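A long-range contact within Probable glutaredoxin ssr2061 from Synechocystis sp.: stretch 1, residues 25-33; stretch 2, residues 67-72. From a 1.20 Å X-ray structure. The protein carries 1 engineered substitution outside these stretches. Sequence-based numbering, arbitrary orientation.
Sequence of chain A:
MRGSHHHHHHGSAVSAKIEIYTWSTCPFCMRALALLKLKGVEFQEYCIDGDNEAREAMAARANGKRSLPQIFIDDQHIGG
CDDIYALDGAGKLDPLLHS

Stretch 1, residues 25-33: TCPFCMRAL
Stretch 2, residues 67-72: SLPQIF

The contact packs the first turns of a helix, Pro 27 to Leu 33, against a loop that enters a strand at Gln 70. Register is set by Cys 29 and Pro 69, whose CA atoms lie 5.1 Å apart. No hydrogen bond crosses the interface, which rests on apolar packing.

Pro 69, preceded by a cis peptide (phi/psi -79/173, C-gamma endo), points toward the helix. Its apolar ring meets three helix residues: CD lies 4.0 Å from Phe 28 CB, CB lies 3.7 Å from Cys 29 SG, and CG lies 3.9 Å from Ala 32 CB. The small methyl of Ala 32 also reaches Ile 71 CD1 at 4.3 Å (Ile 71 chi1 m, chi2 t). Cys 29 (chi1 m) sets SG 3.6 Å from Leu 68 CB and 3.6 Å from Pro 69 N; Leu 68 is extended (-124/150; m, t). Phe 28 (m, chi2 -91°) starts toward the loop, but its ring leads away.

Local hydrogen bonds shape both partners. Cys 26 (-77/127, chi1 t) caps the helix, its SG accepting from Cys 29 N at 3.4 Å; Met 30 N to Cys 26 O, 2.9 Å, begins the helical ladder. Gln 70 (m, m) points away, and its NE2 donates to Ser 67 O at 2.9 Å, bracing the loop.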

ATOM      1  N   THR A  25      11.868  -4.717 -10.439  1.00  4.41           N
ATOM      2  CA  THR A  25      12.975  -5.644 -10.210  1.00  4.38           C
ATOM      3  C   THR A  25      13.795  -5.307  -8.961  1.00  4.86           C
ATOM      4  O   THR A  25      14.846  -5.898  -8.724  1.00  5.77           O
ATOM      5  CB  THR A  25      13.887  -5.675 -11.441  1.00  4.36           C
ATOM      6  OG1 THR A  25      14.155  -4.327 -11.845  1.00  4.81           O
ATOM      7  CG2 THR A  25      13.215  -6.420 -12.594  1.00  4.37           C
ATOM      8  N   CYS A  26      13.319  -4.369  -8.159  1.00  4.05           N
ATOM      9  CA  CYS A  26      13.973  -4.075  -6.887  1.00  3.65           C
ATOM     10  C   CYS A  26      13.619  -5.153  -5.872  1.00  4.19           C
ATOM     11  O   CYS A  26      12.439  -5.468  -5.693  1.00  4.07           O
ATOM     12  CB  CYS A  26      13.513  -2.706  -6.404  1.00  3.73           C
ATOM     13  SG  CYS A  26      13.826  -2.386  -4.626  1.00  4.94           S
ATOM     14  N   PRO A  27      14.619  -5.764  -5.229  1.00  4.32           N
ATOM     15  CA  PRO A  27      14.322  -6.896  -4.346  1.00  4.39           C
ATOM     16  C   PRO A  27      13.542  -6.484  -3.115  1.00  4.23           C
ATOM     17  O   PRO A  27      12.828  -7.320  -2.563  1.00  5.31           O
ATOM     18  CB  PRO A  27      15.716  -7.404  -3.950  1.00  5.27           C
ATOM     19  CG  PRO A  27      16.619  -6.217  -4.111  1.00  6.03           C
ATOM     20  CD  PRO A  27      16.056  -5.460  -5.275  1.00  4.89           C
ATOM     21  N   PHE A  28      13.676  -5.233  -2.680  1.00  4.16           N
ATOM     22  CA  PHE A  28      12.920  -4.742  -1.524  1.00  4.14           C
ATOM     23  C   PHE A  28      11.456  -4.518  -1.918  1.00  3.58           C
ATOM     24  O   PHE A  28      10.519  -4.870  -1.195  1.00  4.62           O
ATOM     25  CB  PHE A  28      13.551  -3.456  -1.000  1.00  6.00           C
ATOM     26  CG  PHE A  28      14.938  -3.649  -0.484  1.00  6.75           C
ATOM     27  CD1 PHE A  28      15.125  -3.937   0.846  1.00 12.06           C
ATOM     28  CD2 PHE A  28      16.056  -3.541  -1.302  1.00  8.04           C
ATOM     29  CE1 PHE A  28      16.384  -4.125   1.364  1.00 14.26           C
ATOM     30  CE2 PHE A  28      17.339  -3.740  -0.777  1.00  8.79           C
ATOM     31  CZ  PHE A  28      17.485  -4.033   0.547  1.00 12.08           C
ATOM     32  N   CYS A  29      11.258  -3.975  -3.111  1.00  4.27           N
ATOM     33  CA  CYS A  29       9.908  -3.828  -3.664  1.00  3.88           C
ATOM     34  C   CYS A  29       9.253  -5.195  -3.843  1.00  3.22           C
ATOM     35  O   CYS A  29       8.072  -5.385  -3.504  1.00  3.79           O
ATOM     36  CB  CYS A  29       9.994  -3.097  -4.997  1.00  3.50           C
ATOM     37  SG  CYS A  29      10.440  -1.384  -4.856  1.00  4.25           S
ATOM     38  N   MET A  30      10.002  -6.157  -4.368  1.00  4.39           N
ATOM     39  CA  MET A  30       9.465  -7.493  -4.576  1.00  3.56           C
ATOM     40  C   MET A  30       9.017  -8.120  -3.250  1.00  3.83           C
ATOM     41  O   MET A  30       7.964  -8.749  -3.182  1.00  4.45           O
ATOM     42  CB  MET A  30      10.516  -8.348  -5.276  1.00  4.56           C
ATOM     43  CG  MET A  30      10.750  -7.971  -6.732  1.00  5.54           C
ATOM     44  SD  MET A  30      12.293  -8.625  -7.368  1.00  6.30           S
ATOM     45  CE  MET A  30      11.938 -10.375  -7.317  1.00  9.90           C
ATOM     46  N   ARG A  31       9.781  -7.923  -2.185  1.00  4.46           N
ATOM     47  CA  ARG A  31       9.411  -8.479  -0.892  1.00  5.06           C
ATOM     48  C   ARG A  31       8.139  -7.820  -0.334  1.00  5.75           C
ATOM     49  O   ARG A  31       7.290  -8.483   0.275  1.00  5.14           O
ATOM     50  CB  ARG A  31      10.577  -8.314   0.091  1.00  8.37           C
ATOM     51  CG  ARG A  31      10.441  -9.051   1.410  1.00 14.73           C
ATOM     52  CD  ARG A  31      11.691  -8.936   2.253  1.00 19.40           C
ATOM     53  NE  ARG A  31      12.838  -9.475   1.534  1.00 17.88           N
ATOM     54  CZ  ARG A  31      14.107  -9.165   1.782  1.00 19.09           C
ATOM     55  NH1 ARG A  31      14.417  -8.316   2.754  1.00 27.45           N
ATOM     56  NH2 ARG A  31      15.066  -9.710   1.048  1.00 22.79           N
ATOM     57  N   ALA A  32       8.012  -6.507  -0.508  1.00  4.93           N
ATOM     58  CA  ALA A  32       6.840  -5.780  -0.024  1.00  4.98           C
ATOM     59  C   ALA A  32       5.609  -6.217  -0.823  1.00  4.47           C
ATOM     60  O   ALA A  32       4.530  -6.433  -0.277  1.00  4.64           O
ATOM     61  CB  ALA A  32       7.075  -4.289  -0.152  1.00  3.83           C
ATOM     62  N   LEU A  33       5.762  -6.354  -2.136  1.00  4.06           N
ATOM     63  CA  LEU A  33       4.674  -6.834  -2.982  1.00  3.54           C
ATOM     64  C   LEU A  33       4.220  -8.220  -2.564  1.00  5.11           C
ATOM     65  O   LEU A  33       3.020  -8.492  -2.538  1.00  4.79           O
ATOM     66  CB  LEU A  33       5.101  -6.856  -4.440  1.00  4.32           C
ATOM     67  CG  LEU A  33       5.204  -5.490  -5.128  1.00  4.79           C
ATOM     68  CD1 LEU A  33       5.953  -5.645  -6.460  1.00  6.06           C
ATOM     69  CD2 LEU A  33       3.861  -4.836  -5.341  1.00  4.05           C
ATOM     70  N   SER A  67      13.913   6.492  -1.808  1.00  6.78           N
ATOM     71  CA  SER A  67      14.140   5.054  -1.640  1.00  6.35           C
ATOM     72  C   SER A  67      12.869   4.305  -2.029  1.00  5.54           C
ATOM     73  O   SER A  67      11.769   4.878  -1.996  1.00  6.29           O
ATOM     74  CB  SER A  67      14.554   4.726  -0.200  1.00  6.94           C
ATOM     75  OG  SER A  67      13.529   5.073   0.725  1.00 10.02           O
ATOM     76  N   LEU A  68      13.018   3.033  -2.390  1.00  5.34           N
ATOM     77  CA  LEU A  68      11.890   2.200  -2.796  1.00  5.01           C
ATOM     78  C   LEU A  68      11.816   0.952  -1.929  1.00  4.76           C
ATOM     79  O   LEU A  68      12.820   0.452  -1.454  1.00  5.78           O
ATOM     80  CB  LEU A  68      12.057   1.766  -4.254  1.00  4.55           C
ATOM     81  CG  LEU A  68      12.051   2.894  -5.277  1.00  5.65           C
ATOM     82  CD1 LEU A  68      12.456   2.367  -6.635  1.00  6.57           C
ATOM     83  CD2 LEU A  68      10.679   3.550  -5.310  1.00  7.85           C
ATOM     84  N   PRO A  69      10.618   0.424  -1.707  1.00  4.33           N
ATOM     85  CA  PRO A  69       9.320   0.965  -2.101  1.00  3.82           C
ATOM     86  C   PRO A  69       8.865   2.069  -1.151  1.00  3.96           C
ATOM     87  O   PRO A  69       9.460   2.284  -0.100  1.00  5.03           O
ATOM     88  CB  PRO A  69       8.393  -0.249  -1.949  1.00  4.86           C
ATOM     89  CG  PRO A  69       8.987  -0.985  -0.823  1.00  5.75           C
ATOM     90  CD  PRO A  69      10.479  -0.862  -1.006  1.00  5.76           C
ATOM     91  N   GLN A  70       7.766   2.737  -1.504  1.00  3.89           N
ATOM     92  CA  GLN A  70       7.045   3.599  -0.551  1.00  4.36           C
ATOM     93  C   GLN A  70       5.577   3.181  -0.561  1.00  4.09           C
ATOM     94  O   GLN A  70       4.977   3.020  -1.629  1.00  4.67           O
ATOM     95  CB  GLN A  70       7.181   5.094  -0.886  1.00  5.11           C
ATOM     96  CG  GLN A  70       8.621   5.608  -0.880  1.00  6.87           C
ATOM     97  CD  GLN A  70       9.249   5.566   0.484  1.00  5.82           C
ATOM     98  OE1 GLN A  70       8.548   5.509   1.499  1.00  7.55           O
ATOM     99  NE2 GLN A  70      10.576   5.580   0.528  1.00  7.77           N
ATOM    100  N   ILE A  71       5.027   2.998   0.627  1.00  4.65           N
ATOM    101  CA  ILE A  71       3.692   2.466   0.815  1.00  5.63           C
ATOM    102  C   ILE A  71       2.825   3.460   1.554  1.00  4.12           C
ATOM    103  O   ILE A  71       3.260   4.060   2.515  1.00  4.50           O
ATOM    104  CB  ILE A  71       3.768   1.146   1.619  1.00  8.18           C
ATOM    105  CG1 ILE A  71       4.569   0.106   0.832  1.00  9.19           C
ATOM    106  CG2 ILE A  71       2.384   0.605   1.952  1.00  6.90           C
ATOM    107  CD1 ILE A  71       5.285  -0.884   1.699  1.00 11.62           C
ATOM    108  N   PHE A  72       1.590   3.603   1.060  1.00  3.84           N
ATOM    109  CA  PHE A  72       0.553   4.452   1.648  1.00  4.22           C
ATOM    110  C   PHE A  72      -0.707   3.620   1.869  1.00  3.96           C
ATOM    111  O   PHE A  72      -1.093   2.843   1.010  1.00  4.87           O
ATOM    112  CB  PHE A  72       0.236   5.656   0.734  1.00  3.74           C
ATOM    113  CG  PHE A  72       1.390   6.620   0.586  1.00  5.72           C
ATOM    114  CD1 PHE A  72       2.469   6.298  -0.225  1.00  4.79           C
ATOM    115  CD2 PHE A  72       1.416   7.827   1.277  1.00  4.66           C
ATOM    116  CE1 PHE A  72       3.548   7.174  -0.349  1.00  5.76           C
ATOM    117  CE2 PHE A  72       2.499   8.696   1.123  1.00  6.81           C
ATOM    118  CZ  PHE A  72       3.554   8.344   0.330  1.00  6.30           C
TER